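Local atomic coordinates of fructuronate-tagaturonate epimerase UxaE from Cohnella laeviribosi in complex with 1 glycerol (Cohnella laeviribosi, PDB entry 6IL9), a protein that interconverts fructuronate and tagaturonate by epimerisation, as a TIM-barrel isomerase that binds a zinc ion and probably uses it in catalysis. Residues Q85-K89 and R264-F268; Y214-D220 and F232-L237; H284-S289 and I332-Y338. All blocks are in the same frame, centred on the assembly; numbering follows the deposited sequence.

Contact 1. Residues Q85-K89 and R264-F268; sequences QAFGK and RAVDF
The carboxylate of Asp267 receives two successive backbone N-H groups of the 85-89 loop. Phe87 N gives the stronger bond, 2.8 Å to Asp267 OD2, nearly straight at 177° and directed at the syn lone pair. Gly88 N serves both oxygens: it lies 3.2 Å from Asp267 OD1 with a bent N-H...O angle of 140°, and a longer contact to OD2 is weak. Asp267 carries CG opposite its carbonyl carbon (chi1 -69°), a rotation that brings both oxygens to the loop. The methyl of Ala86 packs beside them, its CB 3.6 Å from Asp267 OD2 and 4.0 Å from Ala265 CB. With an alanine here instead of the aspartate, the amides of Phe87 and Gly88 would probably lose their shared acceptor, and the loop would be freer to shift.

Further out, Gln85 NE2 bonds to Ala86 O of the next residue at 3.1 Å, while the Phe87 ring stacks on His117. Asp267 opens strand 267-271 and pairs by its backbone with Thr177 and Leu179, at the start of strand 178-182; Phe268 pairs with Phe299, just before strand 300-302. The contact thus ties the loop between helix 69-78 and strand 93-96 to the N-terminal end of a barrel strand.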
ATOM      1  N   GLN A  85       1.533  -8.979 -11.666  1.00 17.02           N
ATOM      2  CA  GLN A  85       2.664  -9.899 -11.680  1.00 17.96           C
ATOM      3  C   GLN A  85       3.536  -9.700 -10.448  1.00 18.25           C
ATOM      4  O   GLN A  85       3.614  -8.606  -9.880  1.00 19.77           O
ATOM      5  CB  GLN A  85       3.523  -9.717 -12.935  1.00 22.34           C
ATOM      6  CG  GLN A  85       4.315  -8.423 -12.954  1.00 20.85           C
ATOM      7  CD  GLN A  85       5.417  -8.447 -13.992  1.00 23.77           C
ATOM      8  OE1 GLN A  85       5.184  -8.149 -15.165  1.00 24.90           O
ATOM      9  NE2 GLN A  85       6.624  -8.816 -13.571  1.00 24.92           N
ATOM     10  N   ALA A  86       4.184 -10.783 -10.033  1.00 19.39           N
ATOM     11  CA  ALA A  86       5.213 -10.706  -9.010  1.00 17.35           C
ATOM     12  C   ALA A  86       6.494 -10.145  -9.613  1.00 19.53           C
ATOM     13  O   ALA A  86       6.696 -10.179 -10.826  1.00 20.80           O
ATOM     14  CB  ALA A  86       5.478 -12.088  -8.417  1.00 20.73           C
ATOM     15  N   PHE A  87       7.376  -9.624  -8.749  1.00 17.31           N
ATOM     16  CA  PHE A  87       8.599  -8.990  -9.230  1.00 17.44           C
ATOM     17  C   PHE A  87       9.883  -9.620  -8.712  1.00 21.17           C
ATOM     18  O   PHE A  87      10.952  -9.333  -9.266  1.00 23.10           O
ATOM     19  CB  PHE A  87       8.602  -7.496  -8.869  1.00 18.88           C
ATOM     20  CG  PHE A  87       7.622  -6.709  -9.675  1.00 19.04           C
ATOM     21  CD1 PHE A  87       7.840  -6.508 -11.028  1.00 20.64           C
ATOM     22  CD2 PHE A  87       6.454  -6.235  -9.100  1.00 20.07           C
ATOM     23  CE1 PHE A  87       6.914  -5.808 -11.798  1.00 20.35           C
ATOM     24  CE2 PHE A  87       5.524  -5.545  -9.859  1.00 20.43           C
ATOM     25  CZ  PHE A  87       5.756  -5.326 -11.197  1.00 20.06           C
ATOM     26  N   GLY A  88       9.825 -10.448  -7.686  1.00 22.12           N
ATOM     27  CA  GLY A  88      11.055 -10.932  -7.077  1.00 23.31           C
ATOM     28  C   GLY A  88      11.724  -9.824  -6.276  1.00 26.97           C
ATOM     29  O   GLY A  88      11.210  -8.718  -6.141  1.00 26.70           O
ATOM     30  N   LYS A  89      12.909 -10.128  -5.747  1.00 22.17           N
ATOM     31  CA  LYS A  89      13.475  -9.301  -4.686  1.00 20.94           C
ATOM     32  C   LYS A  89      14.692  -8.478  -5.110  1.00 21.56           C
ATOM     33  O   LYS A  89      15.347  -7.885  -4.242  1.00 21.86           O
ATOM     34  CB  LYS A  89      13.812 -10.178  -3.471  1.00 22.56           C
ATOM     35  CG  LYS A  89      14.750 -11.335  -3.763  1.00 24.98           C
ATOM     36  CD  LYS A  89      14.767 -12.353  -2.619  1.00 18.97           C
ATOM     37  CE  LYS A  89      13.736 -13.430  -2.845  1.00 21.06           C
ATOM     38  NZ  LYS A  89      13.773 -14.455  -1.763  1.00 20.89           N
ATOM     39  N   ARG A 264       2.149 -20.477  -8.427  1.00 20.44           N
ATOM     40  CA  ARG A 264       2.608 -19.340  -9.209  1.00 19.59           C
ATOM     41  C   ARG A 264       3.521 -18.530  -8.298  1.00 21.90           C
ATOM     42  O   ARG A 264       3.547 -18.740  -7.083  1.00 20.80           O
ATOM     43  CB  ARG A 264       1.436 -18.499  -9.726  1.00 21.24           C
ATOM     44  CG  ARG A 264       0.540 -17.958  -8.611  1.00 24.24           C
ATOM     45  CD  ARG A 264      -0.763 -17.365  -9.176  1.00 25.62           C
ATOM     46  NE  ARG A 264      -1.644 -16.882  -8.115  1.00 24.59           N
ATOM     47  CZ  ARG A 264      -1.521 -15.685  -7.543  1.00 24.26           C
ATOM     48  NH1 ARG A 264      -0.550 -14.870  -7.935  1.00 19.82           N
ATOM     49  NH2 ARG A 264      -2.361 -15.303  -6.584  1.00 21.60           N
ATOM     50  N   ALA A 265       4.271 -17.611  -8.897  1.00 20.53           N
ATOM     51  CA  ALA A 265       5.185 -16.773  -8.127  1.00 21.09           C
ATOM     52  C   ALA A 265       4.413 -15.809  -7.227  1.00 21.41           C
ATOM     53  O   ALA A 265       3.471 -15.144  -7.673  1.00 21.35           O
ATOM     54  CB  ALA A 265       6.102 -15.996  -9.071  1.00 25.90           C
ATOM     55  N   VAL A 266       4.829 -15.722  -5.962  1.00 19.69           N
ATOM     56  CA  VAL A 266       4.208 -14.837  -4.980  1.00 22.06           C
ATOM     57  C   VAL A 266       5.321 -14.169  -4.190  1.00 21.56           C
ATOM     58  O   VAL A 266       6.247 -14.841  -3.720  1.00 23.60           O
ATOM     59  CB  VAL A 266       3.262 -15.596  -4.026  1.00 22.36           C
ATOM     60  CG1 VAL A 266       2.846 -14.706  -2.862  1.00 22.83           C
ATOM     61  CG2 VAL A 266       2.027 -16.104  -4.770  1.00 24.81           C
ATOM     62  N   ASP A 267       5.246 -12.856  -4.055  1.00 17.43           N
ATOM     63  CA  ASP A 267       6.210 -12.116  -3.250  1.00 16.46           C
ATOM     64  C   ASP A 267       5.675 -12.054  -1.829  1.00 17.44           C
ATOM     65  O   ASP A 267       4.618 -11.465  -1.590  1.00 18.78           O
ATOM     66  CB  ASP A 267       6.431 -10.717  -3.825  1.00 19.45           C
ATOM     67  CG  ASP A 267       7.155 -10.740  -5.158  1.00 20.16           C
ATOM     68  OD1 ASP A 267       7.978 -11.659  -5.396  1.00 19.95           O
ATOM     69  OD2 ASP A 267       6.900  -9.832  -5.966  1.00 23.21           O
ATOM     70  N   PHE A 268       6.404 -12.664  -0.897  1.00 16.81           N
ATOM     71  CA  PHE A 268       5.958 -12.863   0.478  1.00 16.36           C
ATOM     72  C   PHE A 268       6.645 -11.828   1.353  1.00 16.53           C
ATOM     73  O   PHE A 268       7.867 -11.863   1.509  1.00 17.19           O
ATOM     74  CB  PHE A 268       6.310 -14.291   0.897  1.00 15.45           C
ATOM     75  CG  PHE A 268       5.841 -14.691   2.272  1.00 17.86           C
ATOM     76  CD1 PHE A 268       4.547 -14.443   2.695  1.00 20.50           C
ATOM     77  CD2 PHE A 268       6.707 -15.388   3.119  1.00 19.23           C
ATOM     78  CE1 PHE A 268       4.121 -14.852   3.968  1.00 21.20           C
ATOM     79  CE2 PHE A 268       6.292 -15.805   4.388  1.00 24.96           C
ATOM     80  CZ  PHE A 268       4.996 -15.534   4.810  1.00 19.84           C
TER

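Contact 2. Residues Y214-D220 and F232-L237; sequences YEAKYLD and FDAATL
Leu237 is set against the last turn of helix 208-218, and its two methyls divide the work. CD1 reaches Tyr218 CB at 3.7 Å, the two side chains crossing at about a right angle; CD2 lies 3.7 Å from Tyr214 O and also touches the Leu219 backbone. Beside it, Tyr218 presents its ring edge to one face of Phe232, an edge-to-face pair with centroids of the Tyr218 and Phe232 rings 5.1 Å apart and planes at 66°. The two side chains run side by side in the same direction, and Phe232 CB comes to 3.4 Å from Tyr218 O, evidence of close packing. At its far end the Tyr218 hydroxyl bonds to Glu290 of helix 281-293.

The contact brings together the helices on either side of a β-hairpin (strands 221-225 and 228-232), 208-218 and 234-259, in the long excursion between barrel strands 178-182 and 267-271. At the hairpin's base Asp220 N meets Phe232 O in a short but weak bond, bent to 127°.

The solvent side is thinner. Leu219, with CG anti to the backbone N (chi1 -175°), extends CD1 to 3.5 Å from Ala234 CA, over the first turn of helix 234-259. Asp233 N-caps that helix, its OD1 accepting from Thr236 N at 3.0 Å, whereas exposed Asp220 brings its carboxylate no nearer than 4.0 Å, from OD1 to Asp233 CA.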
ATOM      1  N   TYR A 214      18.327 -23.153  19.779  1.00 27.05           N
ATOM      2  CA  TYR A 214      18.732 -21.753  19.737  1.00 24.55           C
ATOM      3  C   TYR A 214      20.113 -21.561  20.344  1.00 32.54           C
ATOM      4  O   TYR A 214      20.930 -20.805  19.809  1.00 31.66           O
ATOM      5  CB  TYR A 214      17.698 -20.878  20.442  1.00 26.43           C
ATOM      6  CG  TYR A 214      16.547 -20.545  19.529  1.00 26.51           C
ATOM      7  CD1 TYR A 214      16.669 -19.547  18.575  1.00 26.92           C
ATOM      8  CD2 TYR A 214      15.353 -21.250  19.591  1.00 24.58           C
ATOM      9  CE1 TYR A 214      15.636 -19.244  17.724  1.00 26.38           C
ATOM     10  CE2 TYR A 214      14.304 -20.952  18.731  1.00 25.77           C
ATOM     11  CZ  TYR A 214      14.456 -19.944  17.802  1.00 28.12           C
ATOM     12  OH  TYR A 214      13.430 -19.614  16.934  1.00 28.79           O
ATOM     13  N   GLU A 215      20.406 -22.252  21.447  1.00 29.33           N
ATOM     14  CA  GLU A 215      21.698 -22.046  22.088  1.00 30.43           C
ATOM     15  C   GLU A 215      22.835 -22.581  21.226  1.00 29.27           C
ATOM     16  O   GLU A 215      23.876 -21.924  21.088  1.00 33.24           O
ATOM     17  CB  GLU A 215      21.689 -22.673  23.482  1.00 28.28           C
ATOM     18  CG  GLU A 215      20.839 -21.872  24.446  1.00 28.07           C
ATOM     19  CD  GLU A 215      20.458 -22.644  25.680  1.00 34.02           C
ATOM     20  OE1 GLU A 215      19.449 -22.280  26.322  1.00 31.86           O
ATOM     21  OE2 GLU A 215      21.169 -23.612  26.004  1.00 36.61           O
ATOM     22  N   ALA A 216      22.643 -23.747  20.599  1.00 31.06           N
ATOM     23  CA  ALA A 216      23.692 -24.310  19.751  1.00 29.16           C
ATOM     24  C   ALA A 216      23.974 -23.439  18.533  1.00 34.53           C
ATOM     25  O   ALA A 216      25.082 -23.474  17.984  1.00 34.00           O
ATOM     26  CB  ALA A 216      23.312 -25.719  19.302  1.00 30.96           C
ATOM     27  N   LYS A 217      22.994 -22.657  18.096  1.00 29.85           N
ATOM     28  CA  LYS A 217      23.150 -21.848  16.895  1.00 32.30           C
ATOM     29  C   LYS A 217      23.620 -20.424  17.182  1.00 32.03           C
ATOM     30  O   LYS A 217      24.353 -19.855  16.366  1.00 37.81           O
ATOM     31  CB  LYS A 217      21.825 -21.818  16.121  1.00 31.64           C
ATOM     32  CG  LYS A 217      21.859 -21.039  14.824  1.00 31.47           C
ATOM     33  CD  LYS A 217      20.543 -21.167  14.076  1.00 31.22           C
ATOM     34  CE  LYS A 217      20.578 -20.443  12.736  1.00 33.29           C
ATOM     35  NZ  LYS A 217      19.285 -20.617  12.008  1.00 31.25           N
ATOM     36  N   TYR A 218      23.231 -19.832  18.315  1.00 31.85           N
ATOM     37  CA  TYR A 218      23.462 -18.412  18.577  1.00 32.30           C
ATOM     38  C   TYR A 218      24.268 -18.104  19.831  1.00 36.58           C
ATOM     39  O   TYR A 218      24.930 -17.066  19.864  1.00 35.29           O
ATOM     40  CB  TYR A 218      22.135 -17.647  18.713  1.00 31.21           C
ATOM     41  CG  TYR A 218      21.250 -17.687  17.493  1.00 31.84           C
ATOM     42  CD1 TYR A 218      21.427 -16.783  16.446  1.00 28.78           C
ATOM     43  CD2 TYR A 218      20.232 -18.629  17.387  1.00 26.98           C
ATOM     44  CE1 TYR A 218      20.611 -16.819  15.330  1.00 28.81           C
ATOM     45  CE2 TYR A 218      19.412 -18.672  16.277  1.00 25.19           C
ATOM     46  CZ  TYR A 218      19.605 -17.764  15.251  1.00 27.92           C
ATOM     47  OH  TYR A 218      18.788 -17.813  14.141  1.00 26.19           O
ATOM     48  N   LEU A 219      24.201 -18.933  20.871  1.00 33.22           N
ATOM     49  CA  LEU A 219      24.705 -18.522  22.176  1.00 33.40           C
ATOM     50  C   LEU A 219      26.203 -18.223  22.128  1.00 32.62           C
ATOM     51  O   LEU A 219      27.003 -19.045  21.672  1.00 33.28           O
ATOM     52  CB  LEU A 219      24.413 -19.602  23.221  1.00 32.79           C
ATOM     53  CG  LEU A 219      24.806 -19.202  24.641  1.00 30.62           C
ATOM     54  CD1 LEU A 219      24.032 -17.986  25.057  1.00 34.30           C
ATOM     55  CD2 LEU A 219      24.542 -20.357  25.601  1.00 32.11           C
ATOM     56  N   ASP A 220      26.568 -17.026  22.589  1.00 35.47           N
ATOM     57  CA  ASP A 220      27.966 -16.588  22.667  1.00 37.53           C
ATOM     58  C   ASP A 220      28.653 -16.624  21.305  1.00 38.59           C
ATOM     59  O   ASP A 220      29.877 -16.741  21.216  1.00 38.63           O
ATOM     60  CB  ASP A 220      28.747 -17.421  23.688  1.00 36.84           C
ATOM     61  CG  ASP A 220      28.198 -17.270  25.089  1.00 34.44           C
ATOM     62  OD1 ASP A 220      27.711 -16.165  25.417  1.00 37.98           O
ATOM     63  OD2 ASP A 220      28.242 -18.249  25.867  1.00 45.19           O
ATOM     64  N   PHE A 232      25.378 -12.630  20.229  1.00 32.73           N
ATOM     65  CA  PHE A 232      24.290 -13.057  21.104  1.00 32.51           C
ATOM     66  C   PHE A 232      24.884 -13.593  22.396  1.00 34.17           C
ATOM     67  O   PHE A 232      25.606 -14.593  22.381  1.00 32.34           O
ATOM     68  CB  PHE A 232      23.424 -14.122  20.437  1.00 32.89           C
ATOM     69  CG  PHE A 232      22.709 -13.633  19.219  1.00 28.16           C
ATOM     70  CD1 PHE A 232      23.320 -13.693  17.978  1.00 31.32           C
ATOM     71  CD2 PHE A 232      21.428 -13.111  19.315  1.00 31.43           C
ATOM     72  CE1 PHE A 232      22.669 -13.242  16.853  1.00 26.99           C
ATOM     73  CE2 PHE A 232      20.760 -12.651  18.184  1.00 28.47           C
ATOM     74  CZ  PHE A 232      21.386 -12.723  16.954  1.00 28.45           C
ATOM     75  N   ASP A 233      24.594 -12.919  23.503  1.00 32.93           N
ATOM     76  CA  ASP A 233      24.811 -13.511  24.809  1.00 39.70           C
ATOM     77  C   ASP A 233      23.495 -14.128  25.280  1.00 40.60           C
ATOM     78  O   ASP A 233      22.463 -14.024  24.613  1.00 36.03           O
ATOM     79  CB  ASP A 233      25.364 -12.477  25.792  1.00 37.16           C
ATOM     80  CG  ASP A 233      24.414 -11.332  26.038  1.00 39.13           C
ATOM     81  OD1 ASP A 233      23.328 -11.297  25.428  1.00 43.89           O
ATOM     82  OD2 ASP A 233      24.753 -10.446  26.849  1.00 45.46           O
ATOM     83  N   ALA A 234      23.521 -14.780  26.446  1.00 38.43           N
ATOM     84  CA  ALA A 234      22.335 -15.498  26.900  1.00 32.49           C
ATOM     85  C   ALA A 234      21.151 -14.562  27.085  1.00 36.58           C
ATOM     86  O   ALA A 234      20.031 -14.879  26.666  1.00 35.18           O
ATOM     87  CB  ALA A 234      22.641 -16.250  28.196  1.00 35.44           C
ATOM     88  N   ALA A 235      21.380 -13.393  27.692  1.00 33.68           N
ATOM     89  CA  ALA A 235      20.276 -12.489  27.996  1.00 35.35           C
ATOM     90  C   ALA A 235      19.585 -11.994  26.728  1.00 34.98           C
ATOM     91  O   ALA A 235      18.351 -11.936  26.672  1.00 34.79           O
ATOM     92  CB  ALA A 235      20.777 -11.311  28.828  1.00 40.90           C
ATOM     93  N   THR A 236      20.358 -11.613  25.708  1.00 37.87           N
ATOM     94  CA  THR A 236      19.739 -11.148  24.468  1.00 35.47           C
ATOM     95  C   THR A 236      19.066 -12.299  23.721  1.00 32.46           C
ATOM     96  O   THR A 236      17.945 -12.145  23.219  1.00 34.01           O
ATOM     97  CB  THR A 236      20.779 -10.456  23.584  1.00 35.97           C
ATOM     98  OG1 THR A 236      21.873 -11.348  23.343  1.00 41.11           O
ATOM     99  CG2 THR A 236      21.299  -9.203  24.266  1.00 34.31           C
ATOM    100  N   LEU A 237      19.723 -13.460  23.664  1.00 31.63           N
ATOM    101  CA  LEU A 237      19.146 -14.624  22.990  1.00 30.04           C
ATOM    102  C   LEU A 237      17.819 -15.032  23.622  1.00 31.00           C
ATOM    103  O   LEU A 237      16.826 -15.251  22.916  1.00 29.82           O
ATOM    104  CB  LEU A 237      20.134 -15.791  23.013  1.00 30.74           C
ATOM    105  CG  LEU A 237      19.686 -17.087  22.318  1.00 29.23           C
ATOM    106  CD1 LEU A 237      19.286 -16.808  20.879  1.00 26.70           C
ATOM    107  CD2 LEU A 237      20.743 -18.179  22.365  1.00 26.19           C
TER

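Contact 3. Residues H284-S289 and I332-Y338; sequences HFLVAS and IADRFGY
His284 NE2 and Tyr338 OH are 2.6 Å apart, a short hydrogen bond in which either group could be the donor. The two side chains come from opposite directions and meet rim to rim, the hydroxyl lying near the imidazole plane and neither ring covering the other. The second ring nitrogen, His284 ND1, bonds to ND1 of His329, so both polar atoms of this buried ring are engaged and its rotation is fixed. The imidazole reaches across because CG stands anti to the His284 backbone N (chi1 174°). Over one of its faces sits a methyl: Ile332 CG2 is 3.7 Å from the His284 ring centroid and 14° off the normal, a CH-pi contact. Packing is tight at the hydroxyl, since Ala288 CB approaches Tyr338 OH to 3.1 Å.

These segments belong to two neighbouring outer helices of the TIM barrel, 281-293 and 319-336. Segments 284-289 and 332-336 run nearly parallel, their axes at 18° and 10.5 Å apart at closest approach. Helix 319-336 ends at Phe336; Gly337, with positive phi, is the first residue beyond it, and Tyr338 leads into barrel strand 339-342.

Phe336 fills the other part of the interface. Its CD2 rests 3.6 Å from Ala288 CB, and its CZ meets Phe285 CE1 at 3.8 Å, the two phenylalanine rings oblique to each other; the same CZ touches Ser289 CA. Phe285 CB also meets Ile332 CD1, at 4.1 Å. Val225 and Ile230 of the hairpin strands 221-225 and 228-232 touch both Phe285 and Ile332.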
ATOM      1  N   HIS A 284      16.227  -8.933  14.352  1.00 21.74           N
ATOM      2  CA  HIS A 284      15.994  -9.094  12.917  1.00 20.16           C
ATOM      3  C   HIS A 284      16.866 -10.208  12.344  1.00 22.65           C
ATOM      4  O   HIS A 284      16.384 -11.079  11.606  1.00 20.02           O
ATOM      5  CB  HIS A 284      16.266  -7.739  12.252  1.00 21.06           C
ATOM      6  CG  HIS A 284      16.205  -7.741  10.755  1.00 21.85           C
ATOM      7  ND1 HIS A 284      16.625  -6.659  10.011  1.00 22.06           N
ATOM      8  CD2 HIS A 284      15.771  -8.664   9.864  1.00 21.72           C
ATOM      9  CE1 HIS A 284      16.451  -6.914   8.727  1.00 21.01           C
ATOM     10  NE2 HIS A 284      15.941  -8.126   8.608  1.00 23.13           N
ATOM     11  N   PHE A 285      18.156 -10.208  12.689  1.00 21.05           N
ATOM     12  CA  PHE A 285      19.047 -11.271  12.237  1.00 21.15           C
ATOM     13  C   PHE A 285      18.529 -12.645  12.652  1.00 22.37           C
ATOM     14  O   PHE A 285      18.528 -13.588  11.854  1.00 19.37           O
ATOM     15  CB  PHE A 285      20.458 -11.055  12.788  1.00 23.13           C
ATOM     16  CG  PHE A 285      21.437 -12.106  12.347  1.00 20.84           C
ATOM     17  CD1 PHE A 285      22.078 -12.006  11.115  1.00 19.50           C
ATOM     18  CD2 PHE A 285      21.709 -13.208  13.145  1.00 23.62           C
ATOM     19  CE1 PHE A 285      22.973 -12.974  10.700  1.00 20.90           C
ATOM     20  CE2 PHE A 285      22.590 -14.176  12.733  1.00 20.39           C
ATOM     21  CZ  PHE A 285      23.230 -14.064  11.501  1.00 27.69           C
ATOM     22  N   LEU A 286      18.121 -12.788  13.915  1.00 22.35           N
ATOM     23  CA  LEU A 286      17.670 -14.097  14.385  1.00 21.90           C
ATOM     24  C   LEU A 286      16.417 -14.552  13.639  1.00 19.21           C
ATOM     25  O   LEU A 286      16.326 -15.711  13.213  1.00 20.15           O
ATOM     26  CB  LEU A 286      17.411 -14.049  15.891  1.00 21.80           C
ATOM     27  CG  LEU A 286      16.920 -15.355  16.531  1.00 23.85           C
ATOM     28  CD1 LEU A 286      17.631 -15.579  17.865  1.00 27.28           C
ATOM     29  CD2 LEU A 286      15.424 -15.303  16.752  1.00 23.98           C
ATOM     30  N   VAL A 287      15.449 -13.652  13.466  1.00 19.84           N
ATOM     31  CA  VAL A 287      14.224 -14.002  12.753  1.00 19.12           C
ATOM     32  C   VAL A 287      14.558 -14.459  11.339  1.00 18.94           C
ATOM     33  O   VAL A 287      14.128 -15.530  10.897  1.00 17.44           O
ATOM     34  CB  VAL A 287      13.248 -12.812  12.747  1.00 19.70           C
ATOM     35  CG1 VAL A 287      12.069 -13.081  11.788  1.00 20.11           C
ATOM     36  CG2 VAL A 287      12.757 -12.510  14.165  1.00 20.51           C
ATOM     37  N   ALA A 288      15.366 -13.668  10.627  1.00 17.56           N
ATOM     38  CA  ALA A 288      15.702 -14.004   9.245  1.00 17.00           C
ATOM     39  C   ALA A 288      16.476 -15.310   9.174  1.00 17.50           C
ATOM     40  O   ALA A 288      16.188 -16.168   8.333  1.00 18.23           O
ATOM     41  CB  ALA A 288      16.514 -12.869   8.609  1.00 19.37           C
ATOM     42  N   SER A 289      17.442 -15.494  10.075  1.00 16.52           N
ATOM     43  CA  SER A 289      18.246 -16.706  10.056  1.00 17.50           C
ATOM     44  C   SER A 289      17.378 -17.939  10.251  1.00 19.36           C
ATOM     45  O   SER A 289      17.590 -18.969   9.602  1.00 19.56           O
ATOM     46  CB  SER A 289      19.319 -16.631  11.141  1.00 22.39           C
ATOM     47  OG  SER A 289      20.210 -17.716  11.035  1.00 25.51           O
ATOM     48  N   ILE A 332      21.684  -6.888   6.996  1.00 13.86           N
ATOM     49  CA  ILE A 332      21.028  -8.174   7.232  1.00 15.78           C
ATOM     50  C   ILE A 332      20.197  -8.578   6.024  1.00 15.13           C
ATOM     51  O   ILE A 332      20.244  -9.728   5.571  1.00 16.30           O
ATOM     52  CB  ILE A 332      20.166  -8.108   8.503  1.00 14.92           C
ATOM     53  CG1 ILE A 332      21.059  -7.916   9.726  1.00 16.95           C
ATOM     54  CG2 ILE A 332      19.287  -9.375   8.623  1.00 15.90           C
ATOM     55  CD1 ILE A 332      20.290  -7.372  10.933  1.00 19.36           C
ATOM     56  N   ALA A 333      19.405  -7.641   5.496  1.00 11.98           N
ATOM     57  CA  ALA A 333      18.636  -7.916   4.287  1.00 13.98           C
ATOM     58  C   ALA A 333      19.539  -8.360   3.138  1.00 15.18           C
ATOM     59  O   ALA A 333      19.205  -9.293   2.404  1.00 16.04           O
ATOM     60  CB  ALA A 333      17.837  -6.682   3.881  1.00 15.28           C
ATOM     61  N   ASP A 334      20.677  -7.693   2.963  1.00 13.19           N
ATOM     62  CA  ASP A 334      21.589  -8.049   1.877  1.00 13.70           C
ATOM     63  C   ASP A 334      22.160  -9.445   2.095  1.00 13.96           C
ATOM     64  O   ASP A 334      22.291 -10.229   1.148  1.00 16.85           O
ATOM     65  CB  ASP A 334      22.725  -7.022   1.778  1.00 14.76           C
ATOM     66  CG  ASP A 334      22.285  -5.696   1.138  1.00 16.39           C
ATOM     67  OD1 ASP A 334      21.192  -5.630   0.535  1.00 18.24           O
ATOM     68  OD2 ASP A 334      23.047  -4.708   1.241  1.00 18.89           O
ATOM     69  N   ARG A 335      22.497  -9.767   3.341  1.00 13.69           N
ATOM     70  CA  ARG A 335      23.061 -11.075   3.657  1.00 15.53           C
ATOM     71  C   ARG A 335      22.127 -12.199   3.228  1.00 16.84           C
ATOM     72  O   ARG A 335      22.568 -13.192   2.638  1.00 17.49           O
ATOM     73  CB  ARG A 335      23.354 -11.145   5.159  1.00 18.66           C
ATOM     74  CG  ARG A 335      23.286 -12.544   5.796  1.00 25.15           C
ATOM     75  CD  ARG A 335      24.540 -13.344   5.582  1.00 30.02           C
ATOM     76  NE  ARG A 335      24.461 -14.666   6.226  1.00 28.72           N
ATOM     77  CZ  ARG A 335      23.857 -15.733   5.695  1.00 25.29           C
ATOM     78  NH1 ARG A 335      23.270 -15.649   4.518  1.00 22.87           N
ATOM     79  NH2 ARG A 335      23.841 -16.891   6.354  1.00 31.08           N
ATOM     80  N   PHE A 336      20.830 -12.047   3.493  1.00 15.63           N
ATOM     81  CA  PHE A 336      19.866 -13.118   3.282  1.00 14.39           C
ATOM     82  C   PHE A 336      19.093 -12.992   1.973  1.00 17.19           C
ATOM     83  O   PHE A 336      18.421 -13.959   1.578  1.00 19.36           O
ATOM     84  CB  PHE A 336      18.885 -13.174   4.461  1.00 16.64           C
ATOM     85  CG  PHE A 336      19.517 -13.644   5.740  1.00 18.94           C
ATOM     86  CD1 PHE A 336      20.021 -14.929   5.839  1.00 16.82           C
ATOM     87  CD2 PHE A 336      19.629 -12.799   6.831  1.00 18.07           C
ATOM     88  CE1 PHE A 336      20.625 -15.376   7.016  1.00 18.97           C
ATOM     89  CE2 PHE A 336      20.223 -13.232   8.004  1.00 20.62           C
ATOM     90  CZ  PHE A 336      20.727 -14.527   8.096  1.00 19.73           C
ATOM     91  N   GLY A 337      19.142 -11.832   1.307  1.00 14.65           N
ATOM     92  CA  GLY A 337      18.665 -11.686  -0.055  1.00 15.65           C
ATOM     93  C   GLY A 337      17.347 -10.946  -0.216  1.00 13.75           C
ATOM     94  O   GLY A 337      17.016 -10.554  -1.340  1.00 15.50           O
ATOM     95  N   TYR A 338      16.561 -10.785   0.851  1.00 14.85           N
ATOM     96  CA  TYR A 338      15.293 -10.079   0.734  1.00 15.40           C
ATOM     97  C   TYR A 338      15.543  -8.578   0.861  1.00 16.81           C
ATOM     98  O   TYR A 338      16.670  -8.132   1.092  1.00 17.23           O
ATOM     99  CB  TYR A 338      14.304 -10.585   1.794  1.00 13.64           C
ATOM    100  CG  TYR A 338      14.839 -10.472   3.198  1.00 15.02           C
ATOM    101  CD1 TYR A 338      14.758  -9.270   3.905  1.00 15.04           C
ATOM    102  CD2 TYR A 338      15.429 -11.568   3.827  1.00 14.77           C
ATOM    103  CE1 TYR A 338      15.272  -9.165   5.183  1.00 15.94           C
ATOM    104  CE2 TYR A 338      15.925 -11.473   5.107  1.00 17.55           C
ATOM    105  CZ  TYR A 338      15.849 -10.265   5.773  1.00 14.28           C
ATOM    106  OH  TYR A 338      16.358 -10.181   7.046  1.00 17.49           O
TER

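Overall arrangement
Contact 3 lies between the other two, its centre about 18 Å from that of contact 1 and about 17 Å from that of contact 2, which are themselves about 33 Å apart centre to centre. It touches both: Lys89 CD packs 3.2 Å from Gly337 O, and Lys217 NZ comes 3.2 Å from Ser289 OG. Arg362 adds a bridge, hydrogen-bonding to Lys89 O and Gly337 O and forming a salt bridge with Asp334. The zinc ligands His161, Asp273 and His343 lie at or just beyond the C-terminal ends of barrel strands. Contacts 1 and 3 meet strands 267-271 and 339-342 at their beginnings, the opposite ends from Asp273 and His343.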